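Local coordinates for melanophilin (Mus musculus, PDB 2ZET), which links melanosome-bound RAB27A to the motor protein MYO5A as a Rab effector in melanosome transport, the present piece being its Slp homology domain, at residues R86-C91 and W109-C114; T69-C74 and L93-S98; G48-E53 and H115-V120. One frame throughout, in Å; residues are numbered along the deposited sequence.

Contact 1 (R86-C91 and W109-C114); sequences RQCLEC and WLCDPC. With ZN (zinc ion), chain G.
Cys88, Cys91, Cys111 and Cys114 close on one zinc ion, two from each segment. Four thiolates surround the metal, at 2.3 to 2.5 Å from SG to zinc. The sulfurs arrive by different torsions. In Cys88 SG stands anti to the backbone N (chi1 -175°), whereas Cys114 sends SG out anti to its carbonyl carbon (chi1 -77°).

Cys88 SG does more than bind metal. Cys88 SG accepts the backbone N-H of Cys111 across the contact, at 3.1 Å from Cys111 N, and that of Glu90 within its own loop. Cys111, at the N-cap of helix 112-124, likewise accepts Cys114 N on its SG, a capping bond. Beside the sulfurs, the Leu110 methyl CD2 packs 3.7 Å from Cys88 SG and also touches Glu90 CB. Leu89 N donates to Trp109 O at 2.9 Å, tying together the backbones of the residues next to Cys88 and Leu110.

Farther out, the extended Arg86 chain passes obliquely over one face of the Trp109 indole. Arg86 CD sits above the five-membered ring of Trp109, 4.1 Å from its centroid, and Arg86 CZ above the six-membered ring, 3.5 Å from that centroid: a CH-pi contact followed by a cation-pi one, with guanidinium and indole planes 31° apart. A long side chain ending in a flat cation suits this place because its methylene and its cation can each use a different ring.

Cysteine serves as metal ligand and hydrogen-bond acceptor at once; the N-H groups directed at Cys88 and Cys111 would be expected to stabilise the negative charge gathered on the four sulfurs.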
ATOM      1  N   ARG B  86      26.496  -5.301  19.816  1.00 55.38           N
ATOM      2  CA  ARG B  86      26.303  -5.689  18.403  1.00 52.52           C
ATOM      3  C   ARG B  86      26.868  -4.662  17.444  1.00 52.19           C
ATOM      4  O   ARG B  86      26.894  -3.485  17.751  1.00 67.70           O
ATOM      5  CB  ARG B  86      24.823  -5.844  18.083  1.00 47.21           C
ATOM      6  CG  ARG B  86      24.164  -6.878  18.917  1.00 57.87           C
ATOM      7  CD  ARG B  86      22.697  -6.658  18.993  1.00 58.01           C
ATOM      8  NE  ARG B  86      22.076  -7.711  19.776  1.00 60.56           N
ATOM      9  CZ  ARG B  86      20.777  -7.978  19.741  1.00 76.30           C
ATOM     10  NH1 ARG B  86      19.980  -7.260  18.958  1.00 84.33           N
ATOM     11  NH2 ARG B  86      20.273  -8.972  20.470  1.00 83.94           N
ATOM     12  N   GLN B  87      27.301  -5.109  16.272  1.00 48.84           N
ATOM     13  CA  GLN B  87      27.843  -4.206  15.261  1.00 59.60           C
ATOM     14  C   GLN B  87      26.799  -3.901  14.195  1.00 65.43           C
ATOM     15  O   GLN B  87      26.086  -4.801  13.748  1.00 73.71           O
ATOM     16  CB  GLN B  87      29.040  -4.838  14.566  1.00 62.62           C
ATOM     17  CG  GLN B  87      30.388  -4.365  15.035  1.00 71.58           C
ATOM     18  CD  GLN B  87      31.293  -3.995  13.874  1.00 75.28           C
ATOM     19  OE1 GLN B  87      31.048  -3.005  13.185  1.00 84.48           O
ATOM     20  NE2 GLN B  87      32.335  -4.795  13.643  1.00 74.34           N
ATOM     21  N   CYS B  88      26.693  -2.646  13.774  1.00 66.82           N
ATOM     22  CA  CYS B  88      25.727  -2.348  12.726  1.00 71.66           C
ATOM     23  C   CYS B  88      26.352  -2.824  11.430  1.00 75.65           C
ATOM     24  O   CYS B  88      27.507  -2.501  11.151  1.00 73.53           O
ATOM     25  CB  CYS B  88      25.438  -0.848  12.613  1.00 75.84           C
ATOM     26  SG  CYS B  88      24.121  -0.463  11.398  1.00 65.79           S
ATOM     27  N   LEU B  89      25.603  -3.591  10.644  1.00 78.23           N
ATOM     28  CA  LEU B  89      26.140  -4.081   9.384  1.00 81.34           C
ATOM     29  C   LEU B  89      26.364  -2.945   8.410  1.00 80.15           C
ATOM     30  O   LEU B  89      27.043  -3.122   7.401  1.00 79.94           O
ATOM     31  CB  LEU B  89      25.205  -5.114   8.755  1.00 82.31           C
ATOM     32  CG  LEU B  89      25.165  -6.472   9.464  1.00 95.27           C
ATOM     33  CD1 LEU B  89      24.445  -7.495   8.581  1.00 84.04           C
ATOM     34  CD2 LEU B  89      26.596  -6.941   9.771  1.00 93.57           C
ATOM     35  N   GLU B  90      25.812  -1.776   8.736  1.00 81.19           N
ATOM     36  CA  GLU B  90      25.905  -0.596   7.884  1.00 80.51           C
ATOM     37  C   GLU B  90      27.046   0.354   8.201  1.00 80.74           C
ATOM     38  O   GLU B  90      27.974   0.502   7.402  1.00 81.72           O
ATOM     39  CB  GLU B  90      24.594   0.183   7.934  1.00 86.75           C
ATOM     40  CG  GLU B  90      24.510   1.346   6.955  1.00 91.94           C
ATOM     41  CD  GLU B  90      24.667   0.911   5.503  1.00 95.35           C
ATOM     42  OE1 GLU B  90      24.111  -0.142   5.121  1.00 97.35           O
ATOM     43  OE2 GLU B  90      25.338   1.633   4.736  1.00 97.52           O
ATOM     44  N   CYS B  91      26.969   1.019   9.352  1.00 80.05           N
ATOM     45  CA  CYS B  91      28.008   1.969   9.739  1.00 79.67           C
ATOM     46  C   CYS B  91      29.053   1.338  10.664  1.00 79.07           C
ATOM     47  O   CYS B  91      29.922   2.024  11.207  1.00 78.44           O
ATOM     48  CB  CYS B  91      27.380   3.185  10.413  1.00 75.59           C
ATOM     49  SG  CYS B  91      26.905   2.903  12.116  1.00 86.96           S
ATOM     50  N   TRP B 109      22.640  -7.288  12.124  1.00 78.48           N
ATOM     51  CA  TRP B 109      21.799  -6.247  12.717  1.00 72.89           C
ATOM     52  C   TRP B 109      22.066  -4.849  12.143  1.00 72.55           C
ATOM     53  O   TRP B 109      22.961  -4.659  11.311  1.00 67.30           O
ATOM     54  CB  TRP B 109      22.006  -6.192  14.232  1.00 65.50           C
ATOM     55  CG  TRP B 109      22.048  -7.517  14.904  1.00 67.89           C
ATOM     56  CD1 TRP B 109      23.105  -8.384  14.947  1.00 71.07           C
ATOM     57  CD2 TRP B 109      20.998  -8.132  15.654  1.00 65.12           C
ATOM     58  NE1 TRP B 109      22.780  -9.499  15.682  1.00 61.40           N
ATOM     59  CE2 TRP B 109      21.492  -9.371  16.128  1.00 67.85           C
ATOM     60  CE3 TRP B 109      19.687  -7.758  15.976  1.00 69.39           C
ATOM     61  CZ2 TRP B 109      20.719 -10.239  16.906  1.00 72.21           C
ATOM     62  CZ3 TRP B 109      18.911  -8.620  16.750  1.00 77.37           C
ATOM     63  CH2 TRP B 109      19.433  -9.848  17.207  1.00 81.87           C
ATOM     64  N   LEU B 110      21.272  -3.882  12.608  1.00 71.37           N
ATOM     65  CA  LEU B 110      21.373  -2.469  12.219  1.00 64.21           C
ATOM     66  C   LEU B 110      21.160  -1.596  13.450  1.00 59.74           C
ATOM     67  O   LEU B 110      20.378  -1.953  14.328  1.00 62.49           O
ATOM     68  CB  LEU B 110      20.307  -2.103  11.188  1.00 57.26           C
ATOM     69  CG  LEU B 110      20.430  -2.612   9.755  1.00 46.63           C
ATOM     70  CD1 LEU B 110      19.275  -2.049   8.941  1.00 39.83           C
ATOM     71  CD2 LEU B 110      21.764  -2.193   9.163  1.00 40.27           C
ATOM     72  N   CYS B 111      21.844  -0.457  13.514  1.00 52.12           N
ATOM     73  CA  CYS B 111      21.688   0.447  14.658  1.00 56.32           C
ATOM     74  C   CYS B 111      20.408   1.260  14.495  1.00 60.38           C
ATOM     75  O   CYS B 111      20.057   1.634  13.376  1.00 64.59           O
ATOM     76  CB  CYS B 111      22.901   1.375  14.785  1.00 43.86           C
ATOM     77  SG  CYS B 111      23.256   2.435  13.381  1.00 42.91           S
ATOM     78  N   ASP B 112      19.707   1.531  15.598  1.00 62.43           N
ATOM     79  CA  ASP B 112      18.447   2.281  15.526  1.00 70.93           C
ATOM     80  C   ASP B 112      18.436   3.459  14.555  1.00 65.60           C
ATOM     81  O   ASP B 112      17.396   3.806  14.005  1.00 66.96           O
ATOM     82  CB  ASP B 112      17.989   2.727  16.919  1.00 80.47           C
ATOM     83  CG  ASP B 112      16.878   1.829  17.470  1.00 93.30           C
ATOM     84  OD1 ASP B 112      15.870   1.657  16.750  1.00101.05           O
ATOM     85  OD2 ASP B 112      16.995   1.291  18.599  1.00 97.10           O
ATOM     86  N   PRO B 113      19.583   4.113  14.356  1.00 62.63           N
ATOM     87  CA  PRO B 113      19.560   5.220  13.406  1.00 55.91           C
ATOM     88  C   PRO B 113      19.537   4.658  11.989  1.00 54.04           C
ATOM     89  O   PRO B 113      18.648   4.973  11.208  1.00 48.65           O
ATOM     90  CB  PRO B 113      20.853   5.955  13.713  1.00 50.98           C
ATOM     91  CG  PRO B 113      20.978   5.769  15.164  1.00 66.56           C
ATOM     92  CD  PRO B 113      20.677   4.301  15.321  1.00 60.17           C
ATOM     93  N   CYS B 114      20.512   3.811  11.669  1.00 60.17           N
ATOM     94  CA  CYS B 114      20.596   3.204  10.341  1.00 63.29           C
ATOM     95  C   CYS B 114      19.286   2.536   9.930  1.00 66.17           C
ATOM     96  O   CYS B 114      18.962   2.476   8.741  1.00 63.53           O
ATOM     97  CB  CYS B 114      21.739   2.183  10.284  1.00 62.59           C
ATOM     98  SG  CYS B 114      23.426   2.887  10.151  1.00 67.42           S
TER
HETATM   99 ZN    ZN G 301      24.917   1.900  11.739  1.00 64.24          ZN

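Contact 2 (T69-C74 and L93-S98); sequences THCARC and LFVCKS. With ZN (zinc ion), chain H.
The Cys71/Cys74 zinc site of the FYVE-type finger is assembled here, the loop 69-74 supplying a CxxC pair and strand 94-95 leading into Cys96. Cys71 SG binds zinc at 2.4 Å, Cys74 SG at 2.3 Å and Cys96 SG at 2.5 Å; Cys99 completes the set of four.

With SG anti to its backbone N (chi1 173°), Cys71 brings its sulfur against Val95 as well as the metal: Cys71 SG is 3.5 Å from Val95 CB. Cys71 SG also accepts Cys96 N across the contact at 3.2 Å (N-H...S angle 158°), and Arg73 N-H from its own loop, with a weak third bond from Cys74 N. Next to it, Ala72 N donates to Phe94 O at 3.0 Å, with the donor in the carbonyl plane. Alanine suits this spot because its side chain is small: Ala72 CB lies 3.8 Å from Val95 CG1 in the strand and 4.1 Å from Leu93 CD1 just before it, and Val95 and Leu93 give it an apolar surface to meet.

A CxxC turn whose first sulfur takes backbone N-H groups, facing a second cysteine pair at the end of a short strand, is typical of the zinc knuckles in FYVE- and RING-type fingers.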
ATOM      1  N   THR B  69      33.587   1.317  24.542  1.00 63.86           N
ATOM      2  CA  THR B  69      32.998   1.010  25.839  1.00 63.19           C
ATOM      3  C   THR B  69      31.539   1.430  26.001  1.00 60.36           C
ATOM      4  O   THR B  69      30.816   0.888  26.835  1.00 57.04           O
ATOM      5  CB  THR B  69      33.835   1.659  26.988  1.00 67.67           C
ATOM      6  OG1 THR B  69      34.136   3.024  26.660  1.00 71.23           O
ATOM      7  CG2 THR B  69      35.142   0.903  27.195  1.00 55.65           C
ATOM      8  N   HIS B  70      31.100   2.391  25.203  1.00 59.75           N
ATOM      9  CA  HIS B  70      29.732   2.877  25.317  1.00 57.89           C
ATOM     10  C   HIS B  70      28.902   2.666  24.050  1.00 58.27           C
ATOM     11  O   HIS B  70      29.423   2.799  22.939  1.00 67.52           O
ATOM     12  CB  HIS B  70      29.774   4.368  25.658  1.00 50.92           C
ATOM     13  CG  HIS B  70      30.456   4.673  26.953  1.00 51.04           C
ATOM     14  ND1 HIS B  70      29.766   4.949  28.112  1.00 50.75           N
ATOM     15  CD2 HIS B  70      31.768   4.710  27.281  1.00 51.55           C
ATOM     16  CE1 HIS B  70      30.620   5.143  29.099  1.00 48.59           C
ATOM     17  NE2 HIS B  70      31.843   5.002  28.622  1.00 43.21           N
ATOM     18  N   CYS B  71      27.618   2.336  24.211  1.00 55.35           N
ATOM     19  CA  CYS B  71      26.725   2.160  23.057  1.00 59.53           C
ATOM     20  C   CYS B  71      26.710   3.454  22.241  1.00 60.55           C
ATOM     21  O   CYS B  71      26.603   4.552  22.803  1.00 58.53           O
ATOM     22  CB  CYS B  71      25.290   1.846  23.495  1.00 52.76           C
ATOM     23  SG  CYS B  71      24.106   1.815  22.116  1.00 50.12           S
ATOM     24  N   ALA B  72      26.809   3.317  20.921  1.00 58.19           N
ATOM     25  CA  ALA B  72      26.829   4.466  20.019  1.00 62.63           C
ATOM     26  C   ALA B  72      25.526   5.272  20.002  1.00 62.05           C
ATOM     27  O   ALA B  72      25.508   6.433  19.596  1.00 63.90           O
ATOM     28  CB  ALA B  72      27.171   3.995  18.603  1.00 52.25           C
ATOM     29  N   ARG B  73      24.445   4.661  20.467  1.00 63.89           N
ATOM     30  CA  ARG B  73      23.148   5.308  20.467  1.00 61.38           C
ATOM     31  C   ARG B  73      22.748   5.867  21.828  1.00 61.28           C
ATOM     32  O   ARG B  73      22.549   7.063  21.954  1.00 73.46           O
ATOM     33  CB  ARG B  73      22.103   4.308  19.988  1.00 74.37           C
ATOM     34  CG  ARG B  73      20.913   4.901  19.259  1.00 78.94           C
ATOM     35  CD  ARG B  73      20.160   5.885  20.110  1.00 85.57           C
ATOM     36  NE  ARG B  73      18.747   5.906  19.762  1.00 89.66           N
ATOM     37  CZ  ARG B  73      17.879   6.790  20.239  1.00 96.37           C
ATOM     38  NH1 ARG B  73      18.282   7.742  21.087  1.00 78.20           N
ATOM     39  NH2 ARG B  73      16.602   6.708  19.871  1.00 98.83           N
ATOM     40  N   CYS B  74      22.623   5.014  22.842  1.00 60.52           N
ATOM     41  CA  CYS B  74      22.230   5.479  24.171  1.00 55.63           C
ATOM     42  C   CYS B  74      23.399   5.881  25.075  1.00 53.58           C
ATOM     43  O   CYS B  74      23.196   6.428  26.154  1.00 48.75           O
ATOM     44  CB  CYS B  74      21.352   4.427  24.874  1.00 57.71           C
ATOM     45  SG  CYS B  74      22.134   2.864  25.410  1.00 65.51           S
ATOM     46  N   LEU B  93      29.379   0.445  13.723  1.00 70.86           N
ATOM     47  CA  LEU B  93      29.661   0.923  15.079  1.00 69.32           C
ATOM     48  C   LEU B  93      28.915  -0.050  15.981  1.00 67.89           C
ATOM     49  O   LEU B  93      28.076  -0.811  15.505  1.00 71.35           O
ATOM     50  CB  LEU B  93      29.129   2.337  15.311  1.00 61.34           C
ATOM     51  CG  LEU B  93      29.837   3.495  14.600  1.00 68.31           C
ATOM     52  CD1 LEU B  93      29.389   4.823  15.212  1.00 60.48           C
ATOM     53  CD2 LEU B  93      31.342   3.340  14.736  1.00 71.06           C
ATOM     54  N   PHE B  94      29.201  -0.041  17.274  1.00 60.54           N
ATOM     55  CA  PHE B  94      28.506  -0.964  18.153  1.00 59.20           C
ATOM     56  C   PHE B  94      27.415  -0.282  18.929  1.00 53.70           C
ATOM     57  O   PHE B  94      27.505   0.898  19.236  1.00 59.51           O
ATOM     58  CB  PHE B  94      29.473  -1.626  19.131  1.00 66.26           C
ATOM     59  CG  PHE B  94      30.586  -2.371  18.469  1.00 73.48           C
ATOM     60  CD1 PHE B  94      31.598  -1.685  17.798  1.00 79.83           C
ATOM     61  CD2 PHE B  94      30.631  -3.758  18.520  1.00 78.19           C
ATOM     62  CE1 PHE B  94      32.646  -2.368  17.189  1.00 79.23           C
ATOM     63  CE2 PHE B  94      31.674  -4.456  17.913  1.00 85.50           C
ATOM     64  CZ  PHE B  94      32.684  -3.757  17.245  1.00 87.29           C
ATOM     65  N   VAL B  95      26.383  -1.047  19.249  1.00 47.45           N
ATOM     66  CA  VAL B  95      25.249  -0.547  20.000  1.00 55.95           C
ATOM     67  C   VAL B  95      24.645  -1.698  20.793  1.00 58.66           C
ATOM     68  O   VAL B  95      24.872  -2.867  20.468  1.00 61.31           O
ATOM     69  CB  VAL B  95      24.179   0.018  19.063  1.00 57.38           C
ATOM     70  CG1 VAL B  95      24.775   1.084  18.186  1.00 52.86           C
ATOM     71  CG2 VAL B  95      23.617  -1.086  18.209  1.00 54.75           C
ATOM     72  N   CYS B  96      23.868  -1.372  21.823  1.00 54.75           N
ATOM     73  CA  CYS B  96      23.255  -2.403  22.642  1.00 53.30           C
ATOM     74  C   CYS B  96      22.077  -3.025  21.914  1.00 55.77           C
ATOM     75  O   CYS B  96      21.637  -2.521  20.883  1.00 49.95           O
ATOM     76  CB  CYS B  96      22.805  -1.836  24.002  1.00 52.21           C
ATOM     77  SG  CYS B  96      21.311  -0.786  24.061  1.00 55.90           S
ATOM     78  N   LYS B  97      21.583  -4.133  22.453  1.00 59.13           N
ATOM     79  CA  LYS B  97      20.446  -4.830  21.869  1.00 63.47           C
ATOM     80  C   LYS B  97      19.264  -3.876  21.698  1.00 65.42           C
ATOM     81  O   LYS B  97      18.636  -3.817  20.639  1.00 71.97           O
ATOM     82  CB  LYS B  97      20.031  -6.004  22.770  1.00 65.90           C
ATOM     83  CG  LYS B  97      18.812  -6.806  22.277  1.00 73.57           C
ATOM     84  CD  LYS B  97      18.380  -7.894  23.270  1.00 69.04           C
ATOM     85  CE  LYS B  97      17.042  -8.514  22.867  1.00 72.42           C
ATOM     86  NZ  LYS B  97      16.578  -9.550  23.838  1.00 77.54           N
ATOM     87  N   SER B  98      18.975  -3.120  22.747  1.00 65.59           N
ATOM     88  CA  SER B  98      17.855  -2.189  22.734  1.00 63.78           C
ATOM     89  C   SER B  98      17.916  -1.135  21.637  1.00 58.15           C
ATOM     90  O   SER B  98      16.886  -0.640  21.198  1.00 65.63           O
ATOM     91  CB  SER B  98      17.759  -1.500  24.092  1.00 68.22           C
ATOM     92  OG  SER B  98      18.072  -2.411  25.139  1.00 80.13           O
TER
HETATM   93 ZN    ZN H 302      22.181   1.534  23.501  1.00 61.16          ZN

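Contact 3 (G48-E53 and H115-V120); sequences GKIQKE and HLARVV
Ile50 reaches across from the long helix 19-60 to Ala117 on helix 112-124 and carries most of the packing between 48-53 and 115-120. Its CB leaves the backbone toward the opposite helix and branches there. CG1, anti to the carbonyl carbon (chi1 -63°), heads across the gap. Ile50 CG1 comes to 4.2 Å from Leu116 CB and close to the backbone N of Ala117. With CD1 anti to CA (chi2 175°), the chain runs on to the far helix, where CD1 rests against the backbone of Ala117. Around that tip, Ala117 CB is 3.9 Å from Ile50 CD1, and Val120 CG2 is 4.3 Å away from the same methyl.

Each residue suits its place. Isoleucine has the length to bridge the gap, and alanine is short enough to let a neighbour's tip meet the helix backbone. Val120, one turn after Leu116, adds a further methyl, CG2, beside that tip.

A second point of contact is Lys49, where Leu116 packs on the aliphatic stem: Leu116 CD1 lies 3.8 Å from Lys49 CB and 4.1 Å from Lys49 CD. The extended lysine chain then carries NZ away from the partner helix, so the aliphatic stem packs while the charge points elsewhere.

The segment axes approach to 9.6 Å and run roughly antiparallel, at 146° between their directions. Leu116 and Val120 also touch Leu46, continuing the seam along helix 19-60. On helix 112-124, His115, Arg118 and Val119 pack against another protein chain of the assembly, and the helix itself begins at the zinc finger, whose strand 110-111 leads straight into it.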
ATOM      1  N   GLY B  48      13.788  13.827  11.268  1.00 52.42           N
ATOM      2  CA  GLY B  48      14.263  14.632  12.374  1.00 54.84           C
ATOM      3  C   GLY B  48      15.135  13.793  13.286  1.00 53.89           C
ATOM      4  O   GLY B  48      16.166  14.241  13.780  1.00 54.46           O
ATOM      5  N   LYS B  49      14.723  12.559  13.519  1.00 51.73           N
ATOM      6  CA  LYS B  49      15.509  11.705  14.363  1.00 49.79           C
ATOM      7  C   LYS B  49      16.850  11.373  13.727  1.00 56.01           C
ATOM      8  O   LYS B  49      17.854  11.287  14.430  1.00 60.82           O
ATOM      9  CB  LYS B  49      14.731  10.442  14.695  1.00 48.96           C
ATOM     10  CG  LYS B  49      13.548  10.743  15.583  1.00 56.68           C
ATOM     11  CD  LYS B  49      12.854   9.503  16.100  1.00 62.89           C
ATOM     12  CE  LYS B  49      11.569   9.908  16.805  1.00 67.01           C
ATOM     13  NZ  LYS B  49      10.830   8.744  17.357  1.00 76.19           N
ATOM     14  N   ILE B  50      16.896  11.207  12.408  1.00 49.54           N
ATOM     15  CA  ILE B  50      18.171  10.885  11.780  1.00 54.61           C
ATOM     16  C   ILE B  50      19.177  12.022  11.855  1.00 58.97           C
ATOM     17  O   ILE B  50      20.373  11.769  11.941  1.00 63.64           O
ATOM     18  CB  ILE B  50      18.028  10.483  10.302  1.00 55.82           C
ATOM     19  CG1 ILE B  50      17.187   9.213  10.179  1.00 60.30           C
ATOM     20  CG2 ILE B  50      19.416  10.234   9.691  1.00 42.25           C
ATOM     21  CD1 ILE B  50      16.899   8.808   8.734  1.00 71.95           C
ATOM     22  N   GLN B  51      18.710  13.266  11.810  1.00 61.00           N
ATOM     23  CA  GLN B  51      19.632  14.399  11.888  1.00 68.98           C
ATOM     24  C   GLN B  51      20.144  14.555  13.313  1.00 66.80           C
ATOM     25  O   GLN B  51      21.334  14.747  13.530  1.00 70.10           O
ATOM     26  CB  GLN B  51      18.960  15.698  11.433  1.00 79.20           C
ATOM     27  CG  GLN B  51      18.532  15.675   9.970  1.00101.66           C
ATOM     28  CD  GLN B  51      17.688  16.884   9.560  1.00107.37           C
ATOM     29  OE1 GLN B  51      16.964  17.459  10.385  1.00106.79           O
ATOM     30  NE2 GLN B  51      17.759  17.258   8.274  1.00109.20           N
ATOM     31  N   LYS B  52      19.252  14.461  14.288  1.00 62.24           N
ATOM     32  CA  LYS B  52      19.675  14.589  15.664  1.00 59.04           C
ATOM     33  C   LYS B  52      20.741  13.554  15.965  1.00 62.70           C
ATOM     34  O   LYS B  52      21.867  13.903  16.304  1.00 63.04           O
ATOM     35  CB  LYS B  52      18.490  14.413  16.600  1.00 60.95           C
ATOM     36  CG  LYS B  52      18.779  14.803  18.039  1.00 65.45           C
ATOM     37  CD  LYS B  52      17.505  15.266  18.727  1.00 65.49           C
ATOM     38  CE  LYS B  52      17.752  15.706  20.150  1.00 70.26           C
ATOM     39  NZ  LYS B  52      16.496  16.195  20.773  1.00 71.41           N
ATOM     40  N   GLU B  53      20.400  12.277  15.822  1.00 70.96           N
ATOM     41  CA  GLU B  53      21.372  11.219  16.096  1.00 73.08           C
ATOM     42  C   GLU B  53      22.625  11.377  15.271  1.00 72.84           C
ATOM     43  O   GLU B  53      23.718  11.125  15.757  1.00 76.92           O
ATOM     44  CB  GLU B  53      20.787   9.827  15.831  1.00 73.88           C
ATOM     45  CG  GLU B  53      20.092   9.170  17.033  1.00 84.46           C
ATOM     46  CD  GLU B  53      21.050   8.718  18.130  1.00 86.34           C
ATOM     47  OE1 GLU B  53      21.412   9.522  19.022  1.00 84.45           O
ATOM     48  OE2 GLU B  53      21.443   7.539  18.089  1.00 91.69           O
ATOM     49  N   HIS B 115      18.538   2.037  10.916  1.00 61.87           N
ATOM     50  CA  HIS B 115      17.256   1.398  10.658  1.00 58.46           C
ATOM     51  C   HIS B 115      16.252   2.432  10.172  1.00 57.04           C
ATOM     52  O   HIS B 115      15.602   2.234   9.157  1.00 61.16           O
ATOM     53  CB  HIS B 115      16.728   0.719  11.919  1.00 61.24           C
ATOM     54  CG  HIS B 115      15.333   0.183  11.785  1.00 65.76           C
ATOM     55  ND1 HIS B 115      14.241   0.793  12.365  1.00 66.44           N
ATOM     56  CD2 HIS B 115      14.858  -0.915  11.149  1.00 57.09           C
ATOM     57  CE1 HIS B 115      13.153   0.093  12.095  1.00 63.32           C
ATOM     58  NE2 HIS B 115      13.500  -0.947  11.359  1.00 67.90           N
ATOM     59  N   LEU B 116      16.116   3.536  10.897  1.00 60.19           N
ATOM     60  CA  LEU B 116      15.187   4.592  10.486  1.00 60.81           C
ATOM     61  C   LEU B 116      15.643   5.121   9.130  1.00 59.79           C
ATOM     62  O   LEU B 116      14.840   5.362   8.234  1.00 59.79           O
ATOM     63  CB  LEU B 116      15.178   5.747  11.502  1.00 58.53           C
ATOM     64  CG  LEU B 116      14.683   5.478  12.928  1.00 61.26           C
ATOM     65  CD1 LEU B 116      14.673   6.777  13.715  1.00 50.54           C
ATOM     66  CD2 LEU B 116      13.275   4.878  12.896  1.00 61.57           C
ATOM     67  N   ALA B 117      16.951   5.293   8.993  1.00 62.79           N
ATOM     68  CA  ALA B 117      17.544   5.792   7.767  1.00 60.01           C
ATOM     69  C   ALA B 117      17.011   5.023   6.577  1.00 60.11           C
ATOM     70  O   ALA B 117      16.809   5.594   5.507  1.00 62.56           O
ATOM     71  CB  ALA B 117      19.060   5.660   7.834  1.00 67.03           C
ATOM     72  N   ARG B 118      16.785   3.727   6.774  1.00 61.03           N
ATOM     73  CA  ARG B 118      16.282   2.861   5.711  1.00 61.10           C
ATOM     74  C   ARG B 118      14.752   2.872   5.535  1.00 61.50           C
ATOM     75  O   ARG B 118      14.261   2.833   4.405  1.00 62.87           O
ATOM     76  CB  ARG B 118      16.786   1.439   5.935  1.00 60.74           C
ATOM     77  CG  ARG B 118      16.377   0.482   4.849  1.00 72.17           C
ATOM     78  CD  ARG B 118      17.068  -0.856   5.000  1.00 74.61           C
ATOM     79  NE  ARG B 118      16.417  -1.863   4.169  1.00 87.65           N
ATOM     80  CZ  ARG B 118      17.075  -2.783   3.473  1.00 94.50           C
ATOM     81  NH1 ARG B 118      18.404  -2.811   3.514  1.00 93.80           N
ATOM     82  NH2 ARG B 118      16.407  -3.669   2.740  1.00 95.38           N
ATOM     83  N   VAL B 119      13.999   2.913   6.633  1.00 56.06           N
ATOM     84  CA  VAL B 119      12.545   2.960   6.548  1.00 53.48           C
ATOM     85  C   VAL B 119      12.183   4.216   5.759  1.00 55.42           C
ATOM     86  O   VAL B 119      11.261   4.217   4.937  1.00 53.55           O
ATOM     87  CB  VAL B 119      11.907   3.031   7.961  1.00 58.51           C
ATOM     88  CG1 VAL B 119      10.426   3.417   7.886  1.00 62.56           C
ATOM     89  CG2 VAL B 119      12.041   1.686   8.642  1.00 65.20           C
ATOM     90  N   VAL B 120      12.935   5.284   6.005  1.00 56.30           N
ATOM     91  CA  VAL B 120      12.722   6.555   5.330  1.00 53.49           C
ATOM     92  C   VAL B 120      13.000   6.507   3.833  1.00 53.65           C
ATOM     93  O   VAL B 120      12.208   7.025   3.059  1.00 52.81           O
ATOM     94  CB  VAL B 120      13.584   7.665   5.962  1.00 50.18           C
ATOM     95  CG1 VAL B 120      13.712   8.840   5.013  1.00 42.44           C
ATOM     96  CG2 VAL B 120      12.943   8.120   7.260  1.00 49.79           C
TER

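How the contacts relate
Contacts 1 and 2 are adjoining zinc sites with centres about 9 Å apart; the centre of contact 3 lies about 12 Å from that of contact 1 and about 16 Å from that of contact 2. Along the chain the segments of contacts 1 and 2 alternate, 69-74, 86-91, 93-98, then 109-114, the cross-braced order of FYVE- and RING-type fingers. Their strands 86-87 and 94-95 pair in one antiparallel sheet. Contact 3 encloses both: 48-53 precedes the finger on helix 19-60, and 115-120 follows it on helix 112-124, which contact 1 shares. The finger is thus inserted in the chain between two helices that pack on each other, and lies where helix 112-124 begins, within the Rab-binding domain.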